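Beta-agarase B (Zobellia galactanivorans, PDB 4ATF) hydrolyses the beta-1,4-linkages between beta-D-galactose and alpha-L-3,6-anhydrogalactose in agarose, cutting the chain at random with retention of the anomeric configuration. Local coordinates at residues 98-103 with 256-261; 108-113 with 301-306. The protein carries 1 engineered substitution. All coordinates share one frame; numbering follows the deposited sequence.

Contact 1 (98-103 with 256-261); sequences MGCITS and DIIINT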
loop_
_atom_site.group_PDB
_atom_site.type_symbol
_atom_site.label_atom_id
_atom_site.label_comp_id
_atom_site.label_asym_id
_atom_site.label_seq_id
_atom_site.Cartn_x
_atom_site.Cartn_y
_atom_site.Cartn_z
ATOM N N MET A 98 -8.141 10.124 -8.764
ATOM C CA MET A 98 -6.734 9.632 -8.694
ATOM C C MET A 98 -6.844 8.141 -9.039
ATOM O O MET A 98 -7.983 7.588 -9.235
ATOM C CB MET A 98 -6.082 9.912 -7.309
ATOM C CG MET A 98 -6.720 9.199 -6.144
ATOM S SD MET A 98 -6.198 9.896 -4.521
ATOM C CE MET A 98 -6.841 11.568 -4.497
ATOM N N GLY A 99 -5.703 7.499 -9.171
ATOM C CA GLY A 99 -5.643 6.123 -9.674
ATOM C C GLY A 99 -5.715 5.019 -8.617
ATOM O O GLY A 99 -5.359 5.233 -7.441
ATOM N N CYS A 100 -6.104 3.823 -9.060
ATOM C CA CYS A 100 -6.071 2.581 -8.229
ATOM C C CYS A 100 -6.052 1.404 -9.207
ATOM O O CYS A 100 -6.853 1.400 -10.160
ATOM C CB CYS A 100 -7.344 2.508 -7.368
ATOM S SG CYS A 100 -7.342 1.129 -6.188
ATOM N N ILE A 101 -5.134 0.445 -9.027
ATOM C CA ILE A 101 -5.136 -0.755 -9.843
ATOM C C ILE A 101 -5.112 -1.967 -8.886
ATOM O O ILE A 101 -4.688 -1.815 -7.740
ATOM C CB ILE A 101 -3.938 -0.828 -10.856
ATOM C CG1 ILE A 101 -2.593 -1.194 -10.181
ATOM C CG2 ILE A 101 -3.876 0.496 -11.769
ATOM C CD1 ILE A 101 -1.395 -1.416 -11.247
ATOM N N THR A 102 -5.601 -3.112 -9.363
ATOM C CA THR A 102 -5.675 -4.359 -8.592
ATOM C C THR A 102 -5.105 -5.514 -9.425
ATOM O O THR A 102 -5.345 -5.570 -10.638
ATOM C CB THR A 102 -7.136 -4.690 -8.218
ATOM O OG1 THR A 102 -7.748 -3.558 -7.572
ATOM C CG2 THR A 102 -7.213 -5.944 -7.294
ATOM N N SER A 103 -4.342 -6.422 -8.801
ATOM C CA SER A 103 -3.855 -7.613 -9.529
ATOM C C SER A 103 -5.015 -8.548 -9.944
ATOM O O SER A 103 -6.041 -8.655 -9.264
ATOM C CB SER A 103 -2.845 -8.414 -8.703
ATOM O OG SER A 103 -3.459 -8.856 -7.478
ATOM N N ASP A 256 -5.506 -9.817 -2.966
ATOM C CA ASP A 256 -5.263 -8.985 -4.125
ATOM C C ASP A 256 -4.095 -8.000 -3.822
ATOM O O ASP A 256 -3.937 -7.522 -2.694
ATOM C CB ASP A 256 -6.516 -8.081 -4.380
ATOM C CG ASP A 256 -7.767 -8.877 -4.851
ATOM O OD1 ASP A 256 -7.663 -9.988 -5.444
ATOM O OD2 ASP A 256 -8.896 -8.360 -4.648
ATOM N N ILE A 257 -3.296 -7.663 -4.833
ATOM C CA ILE A 257 -2.273 -6.651 -4.678
ATOM C C ILE A 257 -2.909 -5.368 -5.177
ATOM O O ILE A 257 -3.520 -5.365 -6.254
ATOM C CB ILE A 257 -1.039 -6.993 -5.548
ATOM C CG1 ILE A 257 -0.445 -8.374 -5.173
ATOM C CG2 ILE A 257 -0.004 -5.801 -5.482
ATOM C CD1 ILE A 257 0.683 -8.820 -6.196
ATOM N N ILE A 258 -2.840 -4.294 -4.404
ATOM C CA ILE A 258 -3.500 -3.022 -4.814
ATOM C C ILE A 258 -2.390 -1.939 -4.796
ATOM O O ILE A 258 -1.574 -1.912 -3.858
ATOM C CB ILE A 258 -4.654 -2.647 -3.823
ATOM C CG1 ILE A 258 -5.668 -3.830 -3.733
ATOM C CG2 ILE A 258 -5.282 -1.286 -4.165
ATOM C CD1 ILE A 258 -6.892 -3.548 -2.832
ATOM N N ILE A 259 -2.343 -1.090 -5.856
ATOM C CA ILE A 259 -1.429 0.060 -5.904
ATOM C C ILE A 259 -2.311 1.295 -6.137
ATOM O O ILE A 259 -3.056 1.321 -7.119
ATOM C CB ILE A 259 -0.377 -0.117 -7.050
ATOM C CG1 ILE A 259 0.381 -1.438 -6.840
ATOM C CG2 ILE A 259 0.557 1.169 -7.098
ATOM C CD1 ILE A 259 1.484 -1.753 -7.894
ATOM N N ASN A 260 -2.221 2.332 -5.297
ATOM C CA ASN A 260 -3.068 3.485 -5.462
ATOM C C ASN A 260 -2.500 4.682 -4.770
ATOM O O ASN A 260 -1.405 4.621 -4.180
ATOM C CB ASN A 260 -4.557 3.198 -5.018
ATOM C CG ASN A 260 -4.757 3.141 -3.478
ATOM O OD1 ASN A 260 -4.043 3.767 -2.722
ATOM N ND2 ASN A 260 -5.781 2.411 -3.033
ATOM N N THR A 261 -3.219 5.804 -4.904
ATOM C CA THR A 261 -3.045 6.946 -3.993
ATOM C C THR A 261 -4.399 7.183 -3.367
ATOM O O THR A 261 -5.424 6.731 -3.948
ATOM C CB THR A 261 -2.450 8.227 -4.674
ATOM O OG1 THR A 261 -3.382 8.760 -5.632
ATOM C CG2 THR A 261 -1.123 7.862 -5.420
HETATM O O HOH W 1 -3.095 8.479 -8.378
HETATM O O HOH W 2 -7.327 -10.659 -7.985
#
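Cys100, Thr102, Ile258 and Asn260 share one face of an antiparallel strand pair, and Ile101 and Ile259 lie on the opposite face; the two faces do different work in this GH16 jelly roll. On the first, Cys100 SG stands anti to its backbone N (chi1 -174°), which brings it beside CG2 of Ile258 at 3.8 Å and against CB of Asn260. Nearby, in one of two modelled conformers of Thr102, its methyl CG2 meets CB of Asp256 at 3.7 Å, the two side chains crossing, while OG1 is hydrogen-bonded to Phe58 O. This face looks into the agarose cleft: the Asn260 side chain lies about 5 Å, nearest atoms, from a bound galactose, and Asp256 OD2 bonds His60, a substrate-binding residue, while OD1 forms a salt bridge with Arg106. On the other face Ile101 and Ile259 run side by side in the same direction, CG1 of Ile101 lying 4.0 Å from CB of Ile259.

Within the sheet, Ile101 and Ile259 exchange two backbone hydrogen bonds, and Ser103 N adds a third to Ile257 O. At Ser103 a side chain replaces the carbonyl: OG, placed between the backbone N and C (chi1 60°), accepts from Ile257 N at 2.9 Å along a nearly straight bond (173°) and also bonds Thr105 O. Water links Ser103 O to Asp256 OD1. The other end is looser. Thr261 N reaches Gly99 O weakly at 3.4 Å, while a water joins Gly99 N to Thr261 OG1, itself 3.2 Å from Met98 SD.

Strand 125-132 flanks 255-262 on its far edge, Trp71 of strand 69-71 touches Met98 and Cys100, and strand 293-306 packs Ile299 and Ile301 on Ile257 and Phe294 on Ile259.

Contact 2 (108-113 with 301-306); sequences VYPVYI and IYKPVE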
loop_
_atom_site.group_PDB
_atom_site.type_symbol
_atom_site.label_atom_id
_atom_site.label_comp_id
_atom_site.label_asym_id
_atom_site.label_seq_id
_atom_site.Cartn_x
_atom_site.Cartn_y
_atom_site.Cartn_z
ATOM N N VAL A 108 -0.656 -15.644 -1.685
ATOM C CA VAL A 108 -0.840 -16.073 -0.307
ATOM C C VAL A 108 0.505 -16.412 0.311
ATOM O O VAL A 108 1.456 -16.794 -0.434
ATOM C CB VAL A 108 -1.828 -17.268 -0.284
ATOM C CG1 VAL A 108 -1.204 -18.545 -0.978
ATOM C CG2 VAL A 108 -2.461 -17.517 1.185
ATOM N N TYR A 109 0.591 -16.380 1.649
ATOM C CA TYR A 109 1.829 -16.838 2.362
ATOM C C TYR A 109 2.167 -18.304 1.948
ATOM O O TYR A 109 1.239 -19.096 1.624
ATOM C CB TYR A 109 1.657 -16.784 3.902
ATOM C CG TYR A 109 0.693 -17.809 4.402
ATOM C CD1 TYR A 109 1.134 -19.141 4.738
ATOM C CD2 TYR A 109 -0.648 -17.525 4.473
ATOM C CE1 TYR A 109 0.221 -20.139 5.110
ATOM C CE2 TYR A 109 -1.569 -18.516 4.793
ATOM C CZ TYR A 109 -1.124 -19.793 5.152
ATOM O OH TYR A 109 -2.043 -20.723 5.495
ATOM N N PRO A 110 3.462 -18.699 1.955
ATOM C CA PRO A 110 4.648 -17.853 2.158
ATOM C C PRO A 110 4.916 -17.103 0.847
ATOM O O PRO A 110 4.885 -17.706 -0.256
ATOM C CB PRO A 110 5.788 -18.867 2.467
ATOM C CG PRO A 110 5.398 -20.147 1.676
ATOM C CD PRO A 110 3.810 -20.147 1.829
ATOM N N VAL A 111 5.167 -15.793 0.946
ATOM C CA VAL A 111 5.393 -15.015 -0.283
ATOM C C VAL A 111 6.172 -13.726 0.078
ATOM O O VAL A 111 5.919 -13.101 1.126
ATOM C CB VAL A 111 4.063 -14.625 -1.016
ATOM C CG1 VAL A 111 3.106 -13.738 -0.103
ATOM C CG2 VAL A 111 4.308 -14.059 -2.433
ATOM N N TYR A 112 7.124 -13.359 -0.757
ATOM C CA TYR A 112 7.906 -12.126 -0.562
ATOM C C TYR A 112 7.477 -11.217 -1.717
ATOM O O TYR A 112 7.574 -11.645 -2.884
ATOM C CB TYR A 112 9.442 -12.396 -0.729
ATOM C CG TYR A 112 10.221 -11.100 -0.519
ATOM C CD1 TYR A 112 10.225 -10.506 0.747
ATOM C CD2 TYR A 112 10.855 -10.440 -1.578
ATOM C CE1 TYR A 112 10.864 -9.250 0.983
ATOM C CE2 TYR A 112 11.534 -9.170 -1.357
ATOM C CZ TYR A 112 11.502 -8.588 -0.060
ATOM O OH TYR A 112 12.076 -7.378 0.224
ATOM N N ILE A 113 7.061 -9.986 -1.399
ATOM C CA ILE A 113 6.644 -9.021 -2.415
ATOM C C ILE A 113 7.341 -7.709 -2.165
ATOM O O ILE A 113 7.375 -7.261 -1.028
ATOM C CB ILE A 113 5.122 -8.812 -2.347
ATOM C CG1 ILE A 113 4.390 -10.136 -2.608
ATOM C CG2 ILE A 113 4.677 -7.718 -3.333
ATOM C CD1 ILE A 113 2.843 -10.041 -2.313
ATOM N N ILE A 301 7.615 -10.563 -7.055
ATOM C CA ILE A 301 6.926 -11.481 -6.173
ATOM C C ILE A 301 7.664 -12.842 -6.250
ATOM O O ILE A 301 7.919 -13.351 -7.350
ATOM C CB ILE A 301 5.464 -11.703 -6.662
ATOM C CG1 ILE A 301 4.658 -10.373 -6.568
ATOM C CG2 ILE A 301 4.843 -12.849 -5.870
ATOM C CD1 ILE A 301 3.610 -10.127 -7.733
ATOM N N TYR A 302 8.037 -13.402 -5.093
ATOM C CA TYR A 302 8.785 -14.678 -5.057
ATOM C C TYR A 302 8.141 -15.636 -4.062
ATOM O O TYR A 302 7.590 -15.208 -3.030
ATOM C CB TYR A 302 10.251 -14.461 -4.616
ATOM C CG TYR A 302 11.067 -13.669 -5.575
ATOM C CD1 TYR A 302 10.970 -12.261 -5.625
ATOM C CD2 TYR A 302 11.946 -14.316 -6.444
ATOM C CE1 TYR A 302 11.712 -11.531 -6.530
ATOM C CE2 TYR A 302 12.727 -13.573 -7.378
ATOM C CZ TYR A 302 12.603 -12.185 -7.378
ATOM O OH TYR A 302 13.370 -11.454 -8.278
ATOM N N LYS A 303 8.223 -16.935 -4.363
ATOM C CA LYS A 303 7.740 -17.994 -3.437
ATOM C C LYS A 303 8.926 -18.872 -3.073
ATOM O O LYS A 303 9.786 -19.123 -3.926
ATOM C CB LYS A 303 6.606 -18.837 -4.133
ATOM C CG LYS A 303 5.302 -17.888 -4.377
ATOM C CD LYS A 303 3.942 -18.562 -4.057
ATOM C CE LYS A 303 3.868 -18.790 -2.652
ATOM N NZ LYS A 303 2.598 -18.654 -2.004
ATOM N N PRO A 304 9.019 -19.303 -1.813
ATOM C CA PRO A 304 10.135 -20.219 -1.443
ATOM C C PRO A 304 9.850 -21.646 -1.912
ATOM O O PRO A 304 8.729 -22.160 -1.642
ATOM C CB PRO A 304 10.152 -20.146 0.073
ATOM C CG PRO A 304 8.724 -19.748 0.486
ATOM C CD PRO A 304 8.114 -18.986 -0.693
ATOM N N VAL A 305 10.813 -22.282 -2.603
ATOM C CA VAL A 305 10.675 -23.674 -3.073
ATOM C C VAL A 305 11.907 -24.505 -2.684
ATOM O O VAL A 305 12.990 -23.953 -2.422
ATOM C CB VAL A 305 10.407 -23.741 -4.600
ATOM C CG1 VAL A 305 9.217 -22.765 -4.980
ATOM C CG2 VAL A 305 11.587 -23.255 -5.358
ATOM N N GLU A 306 11.754 -25.840 -2.654
ATOM C CA GLU A 306 12.878 -26.712 -2.377
ATOM C C GLU A 306 13.911 -26.595 -3.500
ATOM O O GLU A 306 13.572 -26.426 -4.662
ATOM C CB GLU A 306 12.374 -28.157 -2.268
ATOM C CG GLU A 306 13.186 -29.040 -1.381
ATOM C CD GLU A 306 12.558 -30.419 -1.219
ATOM O OE1 GLU A 306 11.332 -30.555 -1.426
ATOM O OE2 GLU A 306 13.290 -31.362 -0.898
HETATM O O HOH W 3 1.050 -17.007 -3.774
#
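Tyr112 and Tyr302 form an antiparallel hydrogen-bonded pair, exchanging Tyr112 N to Tyr302 O at 3.0 Å and Tyr302 N to Tyr112 O at 2.9 Å, where strand segments 111-113 and 301-306 run antiparallel at 158°. The pair belongs to the beta-jelly-roll sandwich of GH16 enzymes, well away from the bound agarose. The tyrosines leave by the same face, with CD1 of Tyr302 near the plane of the Tyr112 ring, at its edge, 4.4 Å from Tyr112 CD2. Each hydroxyl is tied outside the pair, Tyr112 OH to Glu114 and Tyr302 OH to Lys15 O, and Trp29 of strand 27-31 touches both side chains.

On the other face Ile301 lies alongside two neighbours, its CG2 against CG2 of Val111 at 3.7 Å and, in one of the two modelled conformers of Ile113, its CG1 against CG1 of that residue at 4.0 Å.

Beyond the paired residues, packing passes to prolines and a lysine. Pro110, preceded by a cis peptide, sets its CG 3.6 Å from CG of Pro304, the two rings crossing. The path of the Lys303 chain is doubtful in the model, but its ammonium ends at the loop before strand 111-118. There NZ donates to Val108 O at 2.7 Å and to a water that in turn accepts from Val108 N at 3.0 Å.

Both contacts join antiparallel strands distant in sequence, but contact 1 lies in the core beside the substrate cleft, whereas contact 2, about 21 Å away between centres, is only partly buried and reaches the loop leading into strand 111-118. In contact 1 the cleft-facing side mixes polar and apolar side chains, with Asp256 bonded to substrate-binding His60, and a serine hydroxyl takes part in the strand pairing; in contact 2 a lysine ammonium grips a loop carbonyl. Strand 293-306 serves both: it pairs in contact 2 and also packs on the isoleucine side of contact 1, at Ile257 and Ile259. The two contacts therefore meet directly, Ile257 CD1 lying 3.6 Å from Ile301 CD1.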